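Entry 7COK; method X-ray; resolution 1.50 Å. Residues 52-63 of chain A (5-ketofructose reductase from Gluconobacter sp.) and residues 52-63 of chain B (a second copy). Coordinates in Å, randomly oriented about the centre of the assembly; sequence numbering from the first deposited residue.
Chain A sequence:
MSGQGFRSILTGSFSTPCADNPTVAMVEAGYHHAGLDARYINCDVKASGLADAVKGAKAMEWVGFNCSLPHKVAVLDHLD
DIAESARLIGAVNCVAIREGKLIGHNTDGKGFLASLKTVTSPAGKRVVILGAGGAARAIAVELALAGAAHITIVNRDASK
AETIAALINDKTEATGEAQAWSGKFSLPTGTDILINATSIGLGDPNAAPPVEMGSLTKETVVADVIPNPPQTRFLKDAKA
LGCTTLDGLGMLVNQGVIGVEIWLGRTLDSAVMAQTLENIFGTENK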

# COMPACT_ATOMS: atom_id res chain seq x y z
N ASP A 52 5.70 -8.91 -12.02
CA ASP A 52 4.94 -7.66 -12.13
C ASP A 52 4.78 -6.96 -10.79
O ASP A 52 4.71 -5.73 -10.74
N ALA A 53 4.70 -7.73 -9.70
CA ALA A 53 4.62 -7.11 -8.39
C ALA A 53 5.90 -6.38 -8.04
O ALA A 53 5.86 -5.28 -7.48
N VAL A 54 7.05 -7.01 -8.33
CA VAL A 54 8.33 -6.39 -8.09
C VAL A 54 8.51 -5.10 -8.90
O VAL A 54 8.81 -4.04 -8.33
N LYS A 55 8.20 -5.16 -10.21
CA LYS A 55 8.24 -3.98 -11.06
C LYS A 55 7.22 -2.96 -10.57
O LYS A 55 7.45 -1.76 -10.70
N GLY A 56 6.09 -3.44 -10.02
CA GLY A 56 5.03 -2.57 -9.49
C GLY A 56 5.46 -1.77 -8.28
O GLY A 56 5.24 -0.57 -8.23
N ALA A 57 6.13 -2.43 -7.33
CA ALA A 57 6.65 -1.69 -6.18
C ALA A 57 7.66 -0.63 -6.60
O ALA A 57 7.70 0.45 -6.05
N LYS A 58 8.48 -0.92 -7.60
CA LYS A 58 9.41 0.08 -8.13
C LYS A 58 8.66 1.28 -8.73
O LYS A 58 8.98 2.44 -8.46
N ALA A 59 7.66 0.99 -9.55
CA ALA A 59 6.90 2.05 -10.23
C ALA A 59 6.06 2.90 -9.27
O ALA A 59 5.85 4.08 -9.51
N MET A 60 5.62 2.28 -8.18
CA MET A 60 4.85 2.94 -7.13
C MET A 60 5.77 3.58 -6.12
O MET A 60 5.29 4.15 -5.14
N GLU A 61 7.09 3.44 -6.33
CA GLU A 61 8.12 4.12 -5.52
C GLU A 61 8.12 3.68 -4.04
O GLU A 61 8.42 4.46 -3.13
N TRP A 62 7.80 2.41 -3.80
CA TRP A 62 8.13 1.80 -2.52
C TRP A 62 9.62 1.88 -2.21
O TRP A 62 10.45 1.98 -3.13
N VAL A 63 9.97 1.80 -0.93
CA VAL A 63 11.38 1.81 -0.54
C VAL A 63 11.91 0.43 -0.21
O VAL A 63 13.12 0.23 -0.05
N ASP B 52 3.82 -0.07 -15.56
CA ASP B 52 4.27 -0.99 -14.51
C ASP B 52 3.46 -0.85 -13.21
O ASP B 52 3.23 -1.83 -12.52
N ALA B 53 2.95 0.35 -12.91
CA ALA B 53 2.11 0.51 -11.71
C ALA B 53 0.76 -0.19 -11.89
O ALA B 53 0.26 -0.87 -10.99
N VAL B 54 0.22 -0.11 -13.10
CA VAL B 54 -1.04 -0.76 -13.42
C VAL B 54 -0.88 -2.29 -13.33
O VAL B 54 -1.70 -2.96 -12.66
N LYS B 55 0.17 -2.83 -13.95
CA LYS B 55 0.47 -4.25 -13.88
C LYS B 55 0.75 -4.69 -12.43
O LYS B 55 0.38 -5.78 -12.04
N GLY B 56 1.38 -3.79 -11.66
CA GLY B 56 1.60 -3.98 -10.22
C GLY B 56 0.31 -4.13 -9.43
O GLY B 56 0.19 -5.06 -8.62
N ALA B 57 -0.65 -3.23 -9.66
CA ALA B 57 -1.94 -3.31 -8.96
C ALA B 57 -2.65 -4.63 -9.28
O ALA B 57 -3.19 -5.27 -8.38
N LYS B 58 -2.60 -5.06 -10.55
CA LYS B 58 -3.17 -6.36 -10.94
C LYS B 58 -2.47 -7.51 -10.19
O LYS B 58 -3.14 -8.38 -9.66
N ALA B 59 -1.13 -7.50 -10.17
CA ALA B 59 -0.34 -8.59 -9.55
C ALA B 59 -0.48 -8.62 -8.03
O ALA B 59 -0.35 -9.68 -7.41
N MET B 60 -0.70 -7.45 -7.44
CA MET B 60 -0.89 -7.33 -5.98
C MET B 60 -2.35 -7.51 -5.61
O MET B 60 -2.72 -7.39 -4.45
N GLU B 61 -3.18 -7.77 -6.61
CA GLU B 61 -4.61 -8.09 -6.43
C GLU B 61 -5.43 -6.98 -5.78
O GLU B 61 -6.36 -7.24 -5.03
N TRP B 62 -5.11 -5.74 -6.13
CA TRP B 62 -6.00 -4.62 -5.83
C TRP B 62 -7.34 -4.80 -6.53
O TRP B 62 -7.43 -5.50 -7.55
N VAL B 63 -8.35 -4.14 -5.98
CA VAL B 63 -9.72 -4.20 -6.54
C VAL B 63 -10.08 -2.97 -7.36
O VAL B 63 -11.05 -2.98 -8.12

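The two copies pack helix 52-59 against helix 52-59, with axes 7.4 Å apart at closest approach and N-to-C directions 127° apart. The glycines make this closeness possible. A:Gly56 CA lies 3.8 Å from B:Gly56 CA. A CB on either glycine would clash with the CA of the other.

A:Met60 and B:Met60 have the largest areas covered by the other stretch, 85 Å² each. Both have CA-to-CB pointing toward the partner and share the m, t, t rotamer. The extended chi2 and chi3 carry each methyl group to the backbone of the opposing helix. A:Met60 CE is 3.4 Å from B:Ala53 O and 3.6 Å from B:Ala57 N. B:Met60 CE is 3.5 Å from A:Ala53 O and 3.7 Å from A:Ala57 N. The methyl fits there beside the glycine, where an ideal CB would already be tight against it. The two methionines also touch, A:Met60 SD to B:Met60 CE at 4.0 Å.

Each methionine also meets the partner's tryptophan. A:Trp62 and B:Trp62 point toward the other stretch, with chi1 m and chi2 of 26° and 23°. A:Trp62 CZ2 is 3.8 Å from B:Met60 SD. B:Trp62 CZ2 is 3.8 Å from A:Met60 CE. Both sulfurs approach the six-membered rings obliquely.

Small alanines fill the flanks. A:Ala59 CB lies 4.1 Å from B:Ala53 CB, and A:Ala53 CB lies 4.1 Å from B:Ala59 CB. A:Ala59 CB also packs on B:Asp52 CB at 3.7 Å.

No direct hydrogen bond crosses between the stretches; water links their polar groups. A:Asp52 and B:Asp52 point toward the partner with chi1 m and chi2 near 0°. Water 2 donates to A:Asp52 OD2 and B:Lys55 O, both at 2.8 Å. Water 4 makes the matching bridge from B:Asp52 OD2 to A:Lys55 O, also 2.8 Å each. Water 1 lies 2.8 Å from A:Asp52 O and 2.7 Å from B:Asp52 O, within hydrogen-bonding distance of both.

The lysines differ. A:Lys55 has chi1 m, chi2 and chi3 t, and chi4 p; its CD comes within 3.4 Å of B:Asp52 OD2. B:Lys55 has chi1 m followed by three t angles, and its end leads away from the partner. It also touches a crystal neighbour.

A:Val54 and B:Val54, both chi1 t, point away and make no contact here. A:Glu61 and B:Glu61 are out of reach. Their positive phi belongs to a Schellman motif, and their carboxylates are hydrogen-bonded elsewhere in the structure.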

# COMPACT_ATOMS: atom_id res chain seq x y z
CB ASP A 52 3.57 -7.92 -12.77
CG ASP A 52 3.64 -8.14 -14.27
OD1 ASP A 52 4.71 -7.98 -14.89
OD2 ASP A 52 2.59 -8.46 -14.84
CB ALA A 53 4.28 -8.13 -7.30
CB VAL A 54 9.46 -7.41 -8.34
CG1 VAL A 54 10.82 -6.77 -8.41
CG2 VAL A 54 9.44 -8.46 -7.24
CB LYS A 55 7.96 -4.34 -12.52
CG LYS A 55 9.18 -4.68 -13.36
CD LYS A 55 8.78 -4.47 -14.82
CE LYS A 55 9.73 -5.14 -15.82
NZ LYS A 55 9.37 -6.56 -16.11
CB ALA A 57 7.24 -2.63 -5.17
CB LYS A 58 10.28 -0.59 -9.17
CG LYS A 58 11.42 0.28 -9.69
CD LYS A 58 12.09 -0.41 -10.87
CE LYS A 58 12.76 -1.74 -10.51
NZ LYS A 58 11.93 -2.96 -10.77
CB ALA A 59 6.02 1.42 -11.30
CB MET A 60 3.92 1.98 -6.41
CG MET A 60 2.83 1.37 -7.24
SD MET A 60 2.01 0.05 -6.34
CE MET A 60 1.05 -0.71 -7.64
CB GLU A 61 8.05 5.65 -5.69
CG GLU A 61 8.17 6.01 -7.18
CD GLU A 61 8.53 7.45 -7.50
OE1 GLU A 61 8.69 8.28 -6.58
OE2 GLU A 61 8.67 7.74 -8.72
CB TRP A 62 7.72 0.34 -2.53
CG TRP A 62 6.22 0.03 -2.67
CD1 TRP A 62 5.25 0.81 -3.26
CD2 TRP A 62 5.58 -1.18 -2.28
NE1 TRP A 62 4.03 0.17 -3.21
CE2 TRP A 62 4.20 -1.06 -2.64
CE3 TRP A 62 6.03 -2.37 -1.65
CZ2 TRP A 62 3.26 -2.09 -2.40
CZ3 TRP A 62 5.08 -3.39 -1.40
CH2 TRP A 62 3.71 -3.24 -1.78
CB VAL A 63 11.69 2.81 0.60
CG1 VAL A 63 11.25 4.22 0.19
CG2 VAL A 63 11.00 2.38 1.88
CB ASP B 52 5.76 -0.79 -14.25
CG ASP B 52 6.63 -1.43 -15.30
OD1 ASP B 52 6.10 -2.08 -16.23
OD2 ASP B 52 7.85 -1.25 -15.18
CB ALA B 53 1.94 1.99 -11.37
CB VAL B 54 -1.62 -0.28 -14.78
CG1 VAL B 54 -2.84 -1.09 -15.15
CG2 VAL B 54 -2.03 1.18 -14.68
CB LYS B 55 1.69 -4.62 -14.73
CG LYS B 55 1.46 -4.66 -16.23
CD LYS B 55 2.82 -4.69 -16.89
CE LYS B 55 2.78 -4.55 -18.39
NZ LYS B 55 4.18 -4.42 -18.91
CB ALA B 57 -2.81 -2.10 -9.28
CB LYS B 58 -3.09 -6.58 -12.45
CG LYS B 58 -4.08 -5.78 -13.29
CD LYS B 58 -3.84 -5.96 -14.79
CE LYS B 58 -4.37 -7.29 -15.32
NZ LYS B 58 -4.12 -7.52 -16.77
CB ALA B 59 1.13 -8.46 -9.93
CB MET B 60 -0.39 -5.97 -5.50
CG MET B 60 1.10 -5.78 -5.61
SD MET B 60 1.48 -4.11 -5.10
CE MET B 60 3.04 -3.79 -5.93
CB GLU B 61 -4.82 -9.46 -5.77
CG GLU B 61 -4.02 -10.54 -6.50
CD GLU B 61 -4.27 -11.95 -6.04
OE1 GLU B 61 -5.08 -12.18 -5.10
OE2 GLU B 61 -3.62 -12.85 -6.64
CB TRP B 62 -5.41 -3.29 -6.29
CG TRP B 62 -4.11 -2.86 -5.68
CD1 TRP B 62 -3.14 -3.63 -5.10
CD2 TRP B 62 -3.61 -1.52 -5.70
NE1 TRP B 62 -2.08 -2.83 -4.70
CE2 TRP B 62 -2.34 -1.53 -5.08
CE3 TRP B 62 -4.13 -0.29 -6.17
CZ2 TRP B 62 -1.56 -0.38 -4.93
CZ3 TRP B 62 -3.37 0.86 -6.00
CH2 TRP B 62 -2.10 0.82 -5.37
CB VAL B 63 -10.81 -4.49 -5.46
CG1 VAL B 63 -10.54 -5.81 -4.76
CG2 VAL B 63 -10.90 -3.35 -4.46
O HOH W 1 4.62 -4.11 -12.97
O HOH W 2 0.03 -7.96 -13.78
O HOH W 3 5.56 -5.31 -15.54
O HOH W 4 9.16 -0.77 -12.71